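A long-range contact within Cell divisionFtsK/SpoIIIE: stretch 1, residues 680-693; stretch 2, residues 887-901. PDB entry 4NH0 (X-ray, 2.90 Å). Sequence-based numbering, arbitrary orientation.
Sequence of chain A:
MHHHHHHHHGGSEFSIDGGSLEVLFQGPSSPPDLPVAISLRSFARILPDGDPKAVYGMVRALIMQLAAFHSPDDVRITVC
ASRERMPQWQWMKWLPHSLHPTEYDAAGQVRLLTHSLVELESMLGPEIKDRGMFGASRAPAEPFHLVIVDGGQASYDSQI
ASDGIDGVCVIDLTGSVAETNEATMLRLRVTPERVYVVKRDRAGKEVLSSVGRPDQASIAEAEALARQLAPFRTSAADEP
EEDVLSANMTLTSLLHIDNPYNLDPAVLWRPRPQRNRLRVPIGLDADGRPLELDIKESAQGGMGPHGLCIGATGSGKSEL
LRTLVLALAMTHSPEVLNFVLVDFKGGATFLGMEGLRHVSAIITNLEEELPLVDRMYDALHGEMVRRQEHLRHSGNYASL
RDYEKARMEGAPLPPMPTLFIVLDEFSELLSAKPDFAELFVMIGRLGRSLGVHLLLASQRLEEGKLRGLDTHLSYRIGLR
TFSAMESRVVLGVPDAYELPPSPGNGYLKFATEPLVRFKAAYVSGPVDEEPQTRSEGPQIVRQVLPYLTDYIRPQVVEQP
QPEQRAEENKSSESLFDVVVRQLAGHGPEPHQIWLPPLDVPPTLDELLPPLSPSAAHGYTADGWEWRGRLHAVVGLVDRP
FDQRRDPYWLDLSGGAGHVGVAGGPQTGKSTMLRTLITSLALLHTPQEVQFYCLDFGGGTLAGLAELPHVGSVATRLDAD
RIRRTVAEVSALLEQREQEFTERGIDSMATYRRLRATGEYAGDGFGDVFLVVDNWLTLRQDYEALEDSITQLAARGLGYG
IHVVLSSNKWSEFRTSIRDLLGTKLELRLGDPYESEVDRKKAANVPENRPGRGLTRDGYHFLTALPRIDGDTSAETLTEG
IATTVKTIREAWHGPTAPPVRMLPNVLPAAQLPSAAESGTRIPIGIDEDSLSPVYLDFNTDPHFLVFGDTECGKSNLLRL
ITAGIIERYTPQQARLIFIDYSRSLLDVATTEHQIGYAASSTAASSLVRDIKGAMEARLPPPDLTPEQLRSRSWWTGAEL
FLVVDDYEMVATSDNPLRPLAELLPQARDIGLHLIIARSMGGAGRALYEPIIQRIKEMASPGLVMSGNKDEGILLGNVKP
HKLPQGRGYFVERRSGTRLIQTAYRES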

# COMPACT_ATOMS: atom_id res chain seq x y z
N LEU A 680 -1.73 -9.44 7.00
CA LEU A 680 -2.84 -9.60 7.92
C LEU A 680 -3.36 -11.03 7.89
O LEU A 680 -3.78 -11.57 8.91
CB LEU A 680 -3.97 -8.62 7.58
CG LEU A 680 -3.76 -7.16 7.96
CD1 LEU A 680 -4.85 -6.29 7.37
CD2 LEU A 680 -3.72 -7.00 9.47
N ALA A 681 -3.34 -11.63 6.71
CA ALA A 681 -3.81 -13.00 6.54
C ALA A 681 -2.93 -13.99 7.29
O ALA A 681 -3.38 -15.06 7.68
CB ALA A 681 -3.87 -13.36 5.06
N LEU A 682 -1.67 -13.62 7.48
CA LEU A 682 -0.71 -14.49 8.16
C LEU A 682 -0.82 -14.39 9.68
O LEU A 682 -0.49 -15.34 10.39
CB LEU A 682 0.71 -14.15 7.73
CG LEU A 682 1.11 -14.56 6.31
CD1 LEU A 682 2.49 -14.02 5.96
CD2 LEU A 682 1.08 -16.07 6.16
N LEU A 683 -1.29 -13.25 10.17
CA LEU A 683 -1.37 -13.03 11.61
C LEU A 683 -2.80 -13.12 12.13
O LEU A 683 -3.05 -12.90 13.31
CB LEU A 683 -0.77 -11.67 11.98
CG LEU A 683 0.73 -11.52 11.74
CD1 LEU A 683 1.19 -10.10 12.06
CD2 LEU A 683 1.51 -12.53 12.55
N HIS A 684 -3.73 -13.44 11.24
CA HIS A 684 -5.13 -13.54 11.62
C HIS A 684 -5.83 -14.70 10.92
O HIS A 684 -5.41 -15.12 9.84
CB HIS A 684 -5.87 -12.24 11.31
CG HIS A 684 -5.25 -11.03 11.94
ND1 HIS A 684 -4.15 -10.40 11.42
CD2 HIS A 684 -5.59 -10.34 13.06
CE1 HIS A 684 -3.83 -9.37 12.19
NE2 HIS A 684 -4.69 -9.31 13.19
N THR A 685 -6.89 -15.21 11.54
CA THR A 685 -7.70 -16.26 10.95
C THR A 685 -8.83 -15.62 10.14
O THR A 685 -9.22 -14.49 10.41
CB THR A 685 -8.28 -17.19 12.02
OG1 THR A 685 -9.28 -16.49 12.78
CG2 THR A 685 -7.19 -17.67 12.96
N PRO A 686 -9.34 -16.34 9.13
CA PRO A 686 -10.43 -15.83 8.29
C PRO A 686 -11.69 -15.44 9.07
O PRO A 686 -12.55 -14.75 8.53
CB PRO A 686 -10.73 -17.01 7.36
CG PRO A 686 -9.44 -17.73 7.26
CD PRO A 686 -8.82 -17.62 8.62
N GLN A 687 -11.79 -15.89 10.32
CA GLN A 687 -12.91 -15.50 11.18
C GLN A 687 -12.61 -14.20 11.91
O GLN A 687 -13.50 -13.61 12.53
CB GLN A 687 -13.22 -16.61 12.19
CG GLN A 687 -13.90 -17.82 11.59
CD GLN A 687 -14.32 -18.82 12.65
OE1 GLN A 687 -15.50 -19.12 12.81
NE2 GLN A 687 -13.34 -19.35 13.38
N GLU A 688 -11.36 -13.76 11.85
CA GLU A 688 -10.94 -12.54 12.52
C GLU A 688 -10.88 -11.37 11.55
O GLU A 688 -11.13 -10.23 11.93
CB GLU A 688 -9.59 -12.74 13.20
CG GLU A 688 -9.63 -13.67 14.40
CD GLU A 688 -8.25 -13.95 14.98
OE1 GLU A 688 -8.14 -14.05 16.22
OE2 GLU A 688 -7.29 -14.07 14.19
N VAL A 689 -10.53 -11.65 10.30
CA VAL A 689 -10.48 -10.62 9.27
C VAL A 689 -11.13 -11.10 7.97
O VAL A 689 -11.10 -12.28 7.65
CB VAL A 689 -9.03 -10.18 8.97
CG1 VAL A 689 -8.43 -9.46 10.16
CG2 VAL A 689 -8.18 -11.37 8.57
N GLN A 690 -11.72 -10.16 7.23
CA GLN A 690 -12.29 -10.46 5.93
C GLN A 690 -11.94 -9.35 4.94
O GLN A 690 -11.87 -8.18 5.31
CB GLN A 690 -13.81 -10.63 6.01
CG GLN A 690 -14.26 -11.86 6.77
CD GLN A 690 -14.37 -11.62 8.26
OE1 GLN A 690 -14.77 -10.54 8.70
NE2 GLN A 690 -14.00 -12.62 9.05
N PHE A 691 -11.73 -9.72 3.68
CA PHE A 691 -11.33 -8.76 2.66
C PHE A 691 -12.27 -8.78 1.46
O PHE A 691 -12.60 -9.84 0.94
CB PHE A 691 -9.90 -9.03 2.20
CG PHE A 691 -8.88 -8.98 3.30
CD1 PHE A 691 -8.58 -10.11 4.04
CD2 PHE A 691 -8.24 -7.79 3.61
CE1 PHE A 691 -7.65 -10.06 5.06
CE2 PHE A 691 -7.31 -7.74 4.63
CZ PHE A 691 -7.01 -8.87 5.35
N TYR A 692 -12.69 -7.59 1.04
CA TYR A 692 -13.55 -7.45 -0.13
C TYR A 692 -12.97 -6.39 -1.05
O TYR A 692 -12.92 -5.21 -0.69
CB TYR A 692 -14.98 -7.12 0.29
CG TYR A 692 -15.58 -8.18 1.18
CD1 TYR A 692 -15.43 -8.13 2.56
CD2 TYR A 692 -16.28 -9.25 0.64
CE1 TYR A 692 -15.97 -9.11 3.37
CE2 TYR A 692 -16.83 -10.23 1.45
CZ TYR A 692 -16.67 -10.15 2.81
OH TYR A 692 -17.20 -11.12 3.62
N CYS A 693 -12.55 -6.81 -2.24
CA CYS A 693 -11.70 -5.97 -3.07
C CYS A 693 -12.38 -5.44 -4.33
O CYS A 693 -13.21 -6.11 -4.94
CB CYS A 693 -10.44 -6.75 -3.47
SG CYS A 693 -9.62 -7.56 -2.09
N THR A 887 -0.70 -22.36 0.66
CA THR A 887 -0.27 -22.78 1.98
C THR A 887 -1.27 -22.37 3.06
O THR A 887 -1.58 -23.16 3.96
CB THR A 887 1.11 -22.18 2.33
OG1 THR A 887 2.02 -22.41 1.25
CG2 THR A 887 1.66 -22.82 3.60
N ILE A 888 -1.77 -21.15 2.96
CA ILE A 888 -2.70 -20.62 3.96
C ILE A 888 -4.06 -21.30 3.89
O ILE A 888 -4.66 -21.62 4.91
CB ILE A 888 -2.89 -19.10 3.79
CG1 ILE A 888 -1.55 -18.38 3.83
CG2 ILE A 888 -3.82 -18.55 4.87
CD1 ILE A 888 -1.65 -16.88 3.67
N ARG A 889 -4.55 -21.53 2.67
CA ARG A 889 -5.85 -22.14 2.47
C ARG A 889 -5.89 -23.57 3.00
O ARG A 889 -6.83 -23.96 3.69
CB ARG A 889 -6.24 -22.12 0.99
CG ARG A 889 -7.66 -22.58 0.72
CD ARG A 889 -7.98 -22.60 -0.77
NE ARG A 889 -7.33 -23.70 -1.46
CZ ARG A 889 -6.24 -23.57 -2.21
NH1 ARG A 889 -5.68 -22.38 -2.36
NH2 ARG A 889 -5.71 -24.63 -2.80
N GLU A 890 -4.86 -24.34 2.67
CA GLU A 890 -4.80 -25.75 3.06
C GLU A 890 -4.51 -25.91 4.55
O GLU A 890 -4.69 -27.00 5.10
CB GLU A 890 -3.73 -26.47 2.24
CG GLU A 890 -4.08 -26.61 0.77
CD GLU A 890 -2.98 -27.29 -0.03
OE1 GLU A 890 -1.90 -27.53 0.54
OE2 GLU A 890 -3.20 -27.57 -1.23
N ALA A 891 -4.06 -24.84 5.19
CA ALA A 891 -3.78 -24.88 6.62
C ALA A 891 -5.02 -24.51 7.43
O ALA A 891 -5.07 -24.74 8.64
CB ALA A 891 -2.64 -23.94 6.96
N TRP A 892 -6.01 -23.95 6.76
CA TRP A 892 -7.25 -23.55 7.42
C TRP A 892 -8.39 -24.50 7.09
O TRP A 892 -8.77 -24.65 5.93
CB TRP A 892 -7.64 -22.12 7.03
CG TRP A 892 -8.94 -21.69 7.61
CD1 TRP A 892 -10.14 -21.62 6.96
CD2 TRP A 892 -9.19 -21.28 8.96
NE1 TRP A 892 -11.12 -21.18 7.82
CE2 TRP A 892 -10.56 -20.97 9.05
CE3 TRP A 892 -8.38 -21.15 10.09
CZ2 TRP A 892 -11.14 -20.53 10.24
CZ3 TRP A 892 -8.96 -20.71 11.27
CH2 TRP A 892 -10.33 -20.41 11.33
N HIS A 893 -8.93 -25.15 8.12
CA HIS A 893 -10.00 -26.11 7.94
C HIS A 893 -11.26 -25.70 8.69
O HIS A 893 -11.81 -26.47 9.48
CB HIS A 893 -9.55 -27.50 8.40
CG HIS A 893 -8.26 -27.94 7.79
ND1 HIS A 893 -8.18 -28.51 6.54
CD2 HIS A 893 -6.99 -27.91 8.26
CE1 HIS A 893 -6.93 -28.80 6.26
NE2 HIS A 893 -6.18 -28.44 7.29
N GLY A 894 -11.71 -24.47 8.45
CA GLY A 894 -12.90 -23.95 9.09
C GLY A 894 -13.71 -23.09 8.15
O GLY A 894 -13.48 -23.11 6.94
N PRO A 895 -14.66 -22.32 8.69
CA PRO A 895 -15.50 -21.43 7.89
C PRO A 895 -14.69 -20.33 7.22
O PRO A 895 -13.88 -19.68 7.88
CB PRO A 895 -16.48 -20.85 8.91
CG PRO A 895 -15.78 -20.97 10.22
CD PRO A 895 -14.98 -22.24 10.13
N THR A 896 -14.89 -20.15 5.92
CA THR A 896 -14.16 -19.13 5.17
C THR A 896 -14.82 -17.77 5.30
O THR A 896 -15.74 -17.59 6.09
CB THR A 896 -14.06 -19.50 3.68
OG1 THR A 896 -15.38 -19.55 3.11
CG2 THR A 896 -13.39 -20.85 3.50
N ALA A 897 -14.33 -16.80 4.53
CA ALA A 897 -14.90 -15.46 4.53
C ALA A 897 -16.25 -15.46 3.82
O ALA A 897 -16.38 -16.03 2.74
CB ALA A 897 -13.95 -14.48 3.87
N PRO A 898 -17.26 -14.83 4.44
CA PRO A 898 -18.61 -14.75 3.88
C PRO A 898 -18.61 -14.07 2.51
O PRO A 898 -18.03 -13.00 2.36
CB PRO A 898 -19.37 -13.90 4.91
CG PRO A 898 -18.60 -14.06 6.17
CD PRO A 898 -17.17 -14.17 5.75
N PRO A 899 -19.26 -14.70 1.52
CA PRO A 899 -19.28 -14.17 0.16
C PRO A 899 -20.22 -12.98 0.02
O PRO A 899 -21.06 -12.76 0.89
CB PRO A 899 -19.79 -15.35 -0.66
CG PRO A 899 -20.70 -16.07 0.28
CD PRO A 899 -20.06 -15.93 1.64
N VAL A 900 -20.05 -12.21 -1.05
CA VAL A 900 -20.97 -11.12 -1.34
C VAL A 900 -22.18 -11.66 -2.09
O VAL A 900 -22.06 -12.09 -3.23
CB VAL A 900 -20.30 -10.01 -2.17
CG1 VAL A 900 -21.33 -9.00 -2.63
CG2 VAL A 900 -19.21 -9.33 -1.36
N ARG A 901 -23.33 -11.65 -1.42
CA ARG A 901 -24.56 -12.12 -2.04
C ARG A 901 -25.06 -11.09 -3.04
O ARG A 901 -24.97 -9.89 -2.80
CB ARG A 901 -25.62 -12.40 -0.97
CG ARG A 901 -25.80 -11.27 0.02
CD ARG A 901 -26.36 -11.76 1.34
NE ARG A 901 -26.44 -10.69 2.32
CZ ARG A 901 -27.56 -10.05 2.64
NH1 ARG A 901 -28.70 -10.39 2.07
NH2 ARG A 901 -27.53 -9.08 3.55

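What holds Trp 892 against the first stretch? Trp 892, the residue with the most surface covered here, sets its indole against the ring of Pro 686. CD of Pro 686 sits 3.7 Å from the centroid of the six-membered ring of Trp 892 and only 11° off the ring normal, so a C-H group of the proline is placed over the aromatic face in a CH-pi contact. Thr 685 CB adds an oblique approach, 3.7 Å from Trp 892 CZ3, while Gln 687 NE2 reaches the ring edge, 3.8 Å from Trp 892 CH2.

Which hydrogen bonds within each stretch involve these residues? Trp 892 NE1 donates to Pro 895 O at 3.1 Å, tying the indole to the loop that follows it. On the other side of the contact, Gln 690 NE2 donates to Pro 686 O at 2.6 Å, linking the strand to the turn that carries the proline. The aliphatic part of Gln 690 still packs across the contact, with its CG 3.9 Å from Ala 897 CB and 3.9 Å from Pro 898 CD.

What does Tyr 692 contribute? Its hydroxyl makes the one hydrogen bond between the stretches, donating from Tyr 692 OH to Pro 898 O at 2.4 Å. That distance is very short, and at 2.90 Å resolution its exact value deserves caution. The carbonyl oxygen lies at the ring edge, near its plane; separately, Tyr 692 CD2 lies 3.5 Å from Val 900 CG2, an oblique apolar contact.

Does the contact extend to the helices? It does, through Ile 888, whose CD1 lies 3.8 Å from Leu 682 CD2 and 4.4 Å from Ala 681 CB. These contacts are purely apolar, between buried side chains.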